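Long-range contacts in ankyrin repeat and SOCS box protein 11 (Homo sapiens, PDB 4UUC), which serves in full length, this chain being its ankyrin repeat domain, as substrate-recognition subunit of a cullin-5-RING E3 ubiquitin ligase that targets proteins such as BIK for degradation: residues R5-H9 with V28-T34; A11-G15 with E43-H49. One frame throughout, in Å; residues are numbered along the deposited sequence.

Contact 1: R5-H9 with V28-T34; sequences RSPLH and VNVNLVT
Arg5 and Thr34 bring the two backbones nearest, 5.5 Å between their CA atoms; elsewhere the backbones stand farther apart, 7.6 Å between the CA atoms of Leu8 and Val30, so side chains and a water make the join. Residues 5-9 carry a Ser-Pro-Leu-His version of the Thr-Pro-Leu-His sequence that starts the first helix of many ankyrin repeats, with Ser6 as N-cap. Ser6 OG meets His9 ND1 at 2.8 Å in the plane of the ring, a hydrogen bond that fixes the imidazole's rotation. With CG beside the backbone N (chi1 -80°), the ring leans back over the start of the helix, and its CE1 edge comes 3.1 Å from Leu32 O, near the ring plane. NE2 is hydrogen-bonded to Val38 O, further along the same loop, so both ring nitrogens are engaged. Thr34 CG2 approaches His9 NE2 obliquely at 3.9 Å and also lies against the base of the Arg5 side chain, whose guanidinium then leads away to Glu43 and Glu10. Leu32 CD2 covers Ser6 CB at 3.9 Å. Beside it a water links Ser6 OG, 2.9 Å away, to Asn29 O, to which it donates. Asn29 begins the type I turn that ends at Leu32, and its OD1 accepts from Asn31 N, an Asx turn that braces the bend. At the other end, CG of Leu8 is anti to the backbone N (chi1 -172°), which sends CD2 to within 3.8 Å of Val30 CA and on toward Val28 CG2. The contact thus fastens the N-terminal end of helix 7-14 against the loop joining helix 17-26 to helix 40-46, with Leu8 also packed on Leu20 and Ile24 of helix 17-26 and on Leu56 of helix 50-58.

Contact 2: A11-G15 with E43-H49; sequences AAAQG and EACLGGH
Ala12 and Ala44 meet at the joint between two neighbouring ankyrin repeats, their CB atoms 4.0 Å apart where helix 7-14 of the first repeat lies against helix 40-46 of the second. Small residues let the helices come this near. Past the end of helix 40-46, at the N-cap position of helix 50-58, His49 fills the joint. Its CG is anti to the carbonyl carbon (chi1 -53°), and this swings the ring back between two glycines: Gly15 CA sits over the centre of one face, 3.4 Å from the centroid in a CH-pi contact, while Gly47 O lies over the rim of the opposite face. The ring edge faces the last turn of helix 7-14, where NE2 gives Ala13 O a weak, bent hydrogen bond in the ring plane (3.0 Å, 132°) and CD2 approaches Ala12 O at 3.1 Å. Gly15 closes that helix in a Schellman motif, and a CB there would run into His49 ND1. With an alanine in place of His49, Ala13 O would probably lose its imidazole donor and a gap would open between Gly15 and Gly47. On the other flank Glu43, bent at chi2, curls past Ala13, with OE1 3.4 Å from Ala13 CB, and carries its carboxylate on to Arg5. Between the helices, Ala44 CA points its hydrogen at Ala12 O, with 3.5 Å from CA to O and 148° at the hydrogen.

How the contacts relate
From the N terminus the chain gives residues 5-9 to contact 1 and, on the same helix 7-14, residues 11-15 to contact 2. It then passes through helix 17-26 into 28-34, where contact 1 closes its loop at the end of the first repeat, and through the following loop into 43-49, where contact 2 closes a longer one onto the second. The segments alternate, so the two loops cross. Their centres lie about 13 Å apart, yet they touch: Arg5 NE of contact 1 reaches Glu43 OE2 of contact 2 at 2.9 Å in a salt bridge, beside His9. Together they tie both ends of helix 7-14 to what follows it.

Contact 1: R5-H9 with V28-T34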
ATOM      1  N   ARG A   5     -26.561  -1.679   8.855  1.00 33.72           N
ATOM      2  CA  ARG A   5     -25.611  -0.659   9.292  1.00 35.53           C
ATOM      3  C   ARG A   5     -26.188   0.150  10.451  1.00 40.74           C
ATOM      4  O   ARG A   5     -27.356   0.541  10.423  1.00 50.94           O
ATOM      5  CB  ARG A   5     -25.243   0.261   8.129  1.00 41.86           C
ATOM      6  CG  ARG A   5     -24.011   1.110   8.384  1.00 36.33           C
ATOM      7  CD  ARG A   5     -23.501   1.749   7.100  1.00 43.58           C
ATOM      8  NE  ARG A   5     -22.358   2.633   7.338  1.00 29.13           N
ATOM      9  CZ  ARG A   5     -22.451   3.917   7.670  1.00 28.57           C
ATOM     10  NH1 ARG A   5     -23.637   4.493   7.810  1.00 33.72           N
ATOM     11  NH2 ARG A   5     -21.350   4.630   7.863  1.00 21.45           N
ATOM     12  N   SER A   6     -25.363   0.399  11.465  1.00 21.48           N
ATOM     13  CA  SER A   6     -25.835   0.956  12.729  1.00 24.15           C
ATOM     14  C   SER A   6     -25.374   2.391  12.989  1.00 23.62           C
ATOM     15  O   SER A   6     -24.510   2.921  12.280  1.00 23.14           O
ATOM     16  CB  SER A   6     -25.361   0.072  13.878  1.00 30.85           C
ATOM     17  OG  SER A   6     -23.954   0.162  14.024  1.00 24.61           O
ATOM     18  N   PRO A   7     -25.947   3.024  14.024  1.00 17.07           N
ATOM     19  CA  PRO A   7     -25.438   4.328  14.462  1.00 19.15           C
ATOM     20  C   PRO A   7     -23.947   4.303  14.811  1.00 17.88           C
ATOM     21  O   PRO A   7     -23.243   5.274  14.530  1.00 17.41           O
ATOM     22  CB  PRO A   7     -26.289   4.630  15.695  1.00 22.53           C
ATOM     23  CG  PRO A   7     -27.598   3.952  15.401  1.00 25.79           C
ATOM     24  CD  PRO A   7     -27.228   2.687  14.675  1.00 23.43           C
ATOM     25  N   LEU A   8     -23.470   3.215  15.407  1.00 18.51           N
ATOM     26  CA  LEU A   8     -22.051   3.096  15.729  1.00 21.96           C
ATOM     27  C   LEU A   8     -21.187   3.140  14.464  1.00 17.01           C
ATOM     28  O   LEU A   8     -20.142   3.792  14.450  1.00 17.37           O
ATOM     29  CB  LEU A   8     -21.776   1.808  16.505  1.00 17.99           C
ATOM     30  CG  LEU A   8     -20.360   1.665  17.071  1.00 21.15           C
ATOM     31  CD1 LEU A   8     -20.080   2.719  18.137  1.00 21.56           C
ATOM     32  CD2 LEU A   8     -20.137   0.276  17.640  1.00 22.14           C
ATOM     33  N   HIS A   9     -21.623   2.450  13.410  1.00 18.37           N
ATOM     34  CA  HIS A   9     -20.917   2.469  12.127  1.00 20.79           C
ATOM     35  C   HIS A   9     -20.769   3.901  11.625  1.00 18.15           C
ATOM     36  O   HIS A   9     -19.707   4.303  11.146  1.00 16.94           O
ATOM     37  CB  HIS A   9     -21.661   1.645  11.067  1.00 17.63           C
ATOM     38  CG  HIS A   9     -21.448   0.166  11.165  1.00 20.09           C
ATOM     39  ND1 HIS A   9     -22.153  -0.634  12.041  1.00 21.07           N
ATOM     40  CD2 HIS A   9     -20.640  -0.667  10.465  1.00 20.10           C
ATOM     41  CE1 HIS A   9     -21.774  -1.890  11.890  1.00 24.37           C
ATOM     42  NE2 HIS A   9     -20.856  -1.937  10.940  1.00 20.70           N
ATOM     43  N   VAL A  28     -24.186  -0.861  23.042  1.00 27.42           N
ATOM     44  CA  VAL A  28     -24.398  -1.344  21.681  1.00 29.05           C
ATOM     45  C   VAL A  28     -23.349  -2.400  21.338  1.00 29.56           C
ATOM     46  O   VAL A  28     -22.272  -2.443  21.935  1.00 30.40           O
ATOM     47  CB  VAL A  28     -24.344  -0.205  20.632  1.00 32.68           C
ATOM     48  CG1 VAL A  28     -25.374   0.872  20.945  1.00 34.53           C
ATOM     49  CG2 VAL A  28     -22.951   0.397  20.555  1.00 27.40           C
ATOM     50  N   ASN A  29     -23.676  -3.254  20.374  1.00 29.67           N
ATOM     51  CA  ASN A  29     -22.773  -4.313  19.944  1.00 30.49           C
ATOM     52  C   ASN A  29     -21.624  -3.778  19.089  1.00 23.63           C
ATOM     53  O   ASN A  29     -21.812  -3.440  17.918  1.00 26.72           O
ATOM     54  CB  ASN A  29     -23.551  -5.375  19.169  1.00 33.85           C
ATOM     55  CG  ASN A  29     -22.668  -6.506  18.681  1.00 30.86           C
ATOM     56  OD1 ASN A  29     -21.561  -6.716  19.183  1.00 38.05           O
ATOM     57  ND2 ASN A  29     -23.159  -7.248  17.692  1.00 42.16           N
ATOM     58  N   VAL A  30     -20.436  -3.722  19.681  1.00 21.57           N
ATOM     59  CA  VAL A  30     -19.253  -3.200  19.008  1.00 24.38           C
ATOM     60  C   VAL A  30     -18.905  -3.993  17.748  1.00 28.95           C
ATOM     61  O   VAL A  30     -18.364  -3.440  16.787  1.00 22.88           O
ATOM     62  CB  VAL A  30     -18.045  -3.198  19.978  1.00 30.50           C
ATOM     63  CG1 VAL A  30     -16.714  -3.157  19.236  1.00 32.95           C
ATOM     64  CG2 VAL A  30     -18.152  -2.025  20.940  1.00 32.12           C
ATOM     65  N   ASN A  31     -19.228  -5.284  17.750  1.00 23.25           N
ATOM     66  CA  ASN A  31     -18.793  -6.182  16.685  1.00 27.52           C
ATOM     67  C   ASN A  31     -19.858  -6.485  15.635  1.00 24.98           C
ATOM     68  O   ASN A  31     -19.661  -7.347  14.780  1.00 26.84           O
ATOM     69  CB  ASN A  31     -18.290  -7.487  17.302  1.00 28.21           C
ATOM     70  CG  ASN A  31     -16.915  -7.338  17.911  1.00 29.07           C
ATOM     71  OD1 ASN A  31     -16.021  -6.750  17.304  1.00 33.56           O
ATOM     72  ND2 ASN A  31     -16.741  -7.853  19.120  1.00 33.08           N
ATOM     73  N   LEU A  32     -20.973  -5.763  15.684  1.00 21.72           N
ATOM     74  CA  LEU A  32     -22.009  -5.892  14.666  1.00 23.18           C
ATOM     75  C   LEU A  32     -21.437  -5.572  13.291  1.00 28.64           C
ATOM     76  O   LEU A  32     -20.741  -4.566  13.123  1.00 21.55           O
ATOM     77  CB  LEU A  32     -23.189  -4.966  14.975  1.00 28.29           C
ATOM     78  CG  LEU A  32     -24.284  -4.862  13.907  1.00 34.02           C
ATOM     79  CD1 LEU A  32     -24.994  -6.190  13.728  1.00 40.18           C
ATOM     80  CD2 LEU A  32     -25.280  -3.771  14.255  1.00 41.86           C
ATOM     81  N   VAL A  33     -21.720  -6.430  12.318  1.00 20.00           N
ATOM     82  CA  VAL A  33     -21.255  -6.209  10.957  1.00 18.36           C
ATOM     83  C   VAL A  33     -22.424  -6.088   9.990  1.00 28.45           C
ATOM     84  O   VAL A  33     -23.541  -6.530  10.280  1.00 28.31           O
ATOM     85  CB  VAL A  33     -20.304  -7.338  10.480  1.00 20.21           C
ATOM     86  CG1 VAL A  33     -19.082  -7.415  11.373  1.00 22.45           C
ATOM     87  CG2 VAL A  33     -21.025  -8.686  10.440  1.00 24.30           C
ATOM     88  N   THR A  34     -22.155  -5.470   8.845  1.00 20.27           N
ATOM     89  CA  THR A  34     -23.139  -5.344   7.781  1.00 25.15           C
ATOM     90  C   THR A  34     -23.187  -6.639   6.978  1.00 23.65           C
ATOM     91  O   THR A  34     -22.491  -7.602   7.303  1.00 21.96           O
ATOM     92  CB  THR A  34     -22.810  -4.176   6.841  1.00 30.47           C
ATOM     93  OG1 THR A  34     -21.597  -4.460   6.133  1.00 27.92           O
ATOM     94  CG2 THR A  34     -22.646  -2.878   7.628  1.00 27.83           C
TER
HETATM   95  O   HOH W   1     -23.878  -1.354  16.545  1.00 34.01           O

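Contact 2: A11-G15 with E43-H49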
ATOM      1  N   ALA A  11     -21.085   6.812  13.394  1.00 17.01           N
ATOM      2  CA  ALA A  11     -20.230   7.614  14.266  1.00 14.91           C
ATOM      3  C   ALA A  11     -18.764   7.326  13.949  1.00 16.94           C
ATOM      4  O   ALA A  11     -17.939   8.239  13.860  1.00 13.86           O
ATOM      5  CB  ALA A  11     -20.525   7.334  15.730  1.00 15.07           C
ATOM      6  N   ALA A  12     -18.452   6.051  13.753  1.00 13.08           N
ATOM      7  CA  ALA A  12     -17.086   5.642  13.436  1.00 15.68           C
ATOM      8  C   ALA A  12     -16.630   6.190  12.086  1.00 16.57           C
ATOM      9  O   ALA A  12     -15.492   6.643  11.947  1.00 17.36           O
ATOM     10  CB  ALA A  12     -16.976   4.125  13.449  1.00 13.61           C
ATOM     11  N   ALA A  13     -17.509   6.144  11.092  1.00 13.78           N
ATOM     12  CA  ALA A  13     -17.166   6.612   9.753  1.00 18.95           C
ATOM     13  C   ALA A  13     -16.873   8.113   9.744  1.00 23.30           C
ATOM     14  O   ALA A  13     -15.976   8.573   9.037  1.00 18.19           O
ATOM     15  CB  ALA A  13     -18.287   6.292   8.781  1.00 19.41           C
ATOM     16  N   GLN A  14     -17.638   8.862  10.534  1.00 17.61           N
ATOM     17  CA  GLN A  14     -17.528  10.319  10.580  1.00 23.19           C
ATOM     18  C   GLN A  14     -16.405  10.812  11.484  1.00 21.28           C
ATOM     19  O   GLN A  14     -16.021  11.976  11.413  1.00 19.09           O
ATOM     20  CB  GLN A  14     -18.844  10.939  11.058  1.00 17.39           C
ATOM     21  CG  GLN A  14     -20.021  10.728  10.123  1.00 22.90           C
ATOM     22  CD  GLN A  14     -19.887  11.491   8.826  1.00 35.15           C
ATOM     23  OE1 GLN A  14     -19.352  12.600   8.796  1.00 55.21           O
ATOM     24  NE2 GLN A  14     -20.374  10.899   7.741  1.00 46.59           N
ATOM     25  N   GLY A  15     -15.899   9.939  12.349  1.00 16.41           N
ATOM     26  CA  GLY A  15     -14.883  10.334  13.307  1.00 20.99           C
ATOM     27  C   GLY A  15     -15.483  11.150  14.441  1.00 18.03           C
ATOM     28  O   GLY A  15     -14.861  12.083  14.955  1.00 18.70           O
ATOM     29  N   GLU A  43     -14.838   0.913   9.423  1.00 15.29           N
ATOM     30  CA  GLU A  43     -15.207   2.255   8.984  1.00 15.17           C
ATOM     31  C   GLU A  43     -14.342   3.338   9.639  1.00 14.95           C
ATOM     32  O   GLU A  43     -13.954   4.298   8.973  1.00 17.01           O
ATOM     33  CB  GLU A  43     -16.692   2.513   9.255  1.00 18.08           C
ATOM     34  CG  GLU A  43     -17.586   1.471   8.582  1.00 18.94           C
ATOM     35  CD  GLU A  43     -18.833   2.032   7.917  1.00 28.74           C
ATOM     36  OE1 GLU A  43     -18.823   3.200   7.468  1.00 37.79           O
ATOM     37  OE2 GLU A  43     -19.837   1.287   7.833  1.00 28.83           O
ATOM     38  N   ALA A  44     -14.030   3.192  10.924  1.00 15.11           N
ATOM     39  CA  ALA A  44     -13.133   4.144  11.585  1.00 13.72           C
ATOM     40  C   ALA A  44     -11.765   4.158  10.907  1.00 15.44           C
ATOM     41  O   ALA A  44     -11.180   5.215  10.690  1.00 15.48           O
ATOM     42  CB  ALA A  44     -12.976   3.813  13.063  1.00 14.96           C
ATOM     43  N   CYS A  45     -11.247   2.984  10.573  1.00 16.41           N
ATOM     44  CA  CYS A  45      -9.912   2.908   9.991  1.00 15.13           C
ATOM     45  C   CYS A  45      -9.895   3.452   8.561  1.00 12.57           C
ATOM     46  O   CYS A  45      -8.918   4.063   8.142  1.00 15.18           O
ATOM     47  CB  CYS A  45      -9.401   1.469  10.031  1.00 16.34           C
ATOM     48  SG  CYS A  45      -8.982   0.926  11.701  1.00 19.66           S
ATOM     49  N   LEU A  46     -10.982   3.246   7.821  1.00 13.80           N
ATOM     50  CA  LEU A  46     -11.077   3.763   6.461  1.00 14.03           C
ATOM     51  C   LEU A  46     -11.118   5.288   6.471  1.00 18.77           C
ATOM     52  O   LEU A  46     -10.645   5.934   5.537  1.00 17.65           O
ATOM     53  CB  LEU A  46     -12.313   3.196   5.750  1.00 17.14           C
ATOM     54  CG  LEU A  46     -12.422   3.519   4.257  1.00 21.76           C
ATOM     55  CD1 LEU A  46     -11.249   2.945   3.464  1.00 23.21           C
ATOM     56  CD2 LEU A  46     -13.737   3.007   3.698  1.00 24.09           C
ATOM     57  N   GLY A  47     -11.674   5.855   7.540  1.00 15.24           N
ATOM     58  CA  GLY A  47     -11.731   7.296   7.705  1.00 18.61           C
ATOM     59  C   GLY A  47     -10.487   7.868   8.361  1.00 16.31           C
ATOM     60  O   GLY A  47     -10.335   9.087   8.449  1.00 19.84           O
ATOM     61  N   GLY A  48      -9.592   6.995   8.817  1.00 17.01           N
ATOM     62  CA  GLY A  48      -8.366   7.422   9.474  1.00 14.88           C
ATOM     63  C   GLY A  48      -8.590   7.969  10.875  1.00 16.62           C
ATOM     64  O   GLY A  48      -7.825   8.814  11.349  1.00 17.47           O
ATOM     65  N   HIS A  49      -9.627   7.483  11.551  1.00 13.50           N
ATOM     66  CA  HIS A  49     -10.015   8.023  12.853  1.00 14.04           C
ATOM     67  C   HIS A  49      -9.445   7.180  13.998  1.00 16.83           C
ATOM     68  O   HIS A  49     -10.085   6.249  14.486  1.00 14.89           O
ATOM     69  CB  HIS A  49     -11.542   8.110  12.944  1.00 13.99           C
ATOM     70  CG  HIS A  49     -12.169   8.860  11.809  1.00 13.05           C
ATOM     71  ND1 HIS A  49     -11.752  10.118  11.432  1.00 13.14           N
ATOM     72  CD2 HIS A  49     -13.176   8.528  10.966  1.00 15.34           C
ATOM     73  CE1 HIS A  49     -12.478  10.530  10.406  1.00 18.41           C
ATOM     74  NE2 HIS A  49     -13.352   9.585  10.106  1.00 17.98           N
TER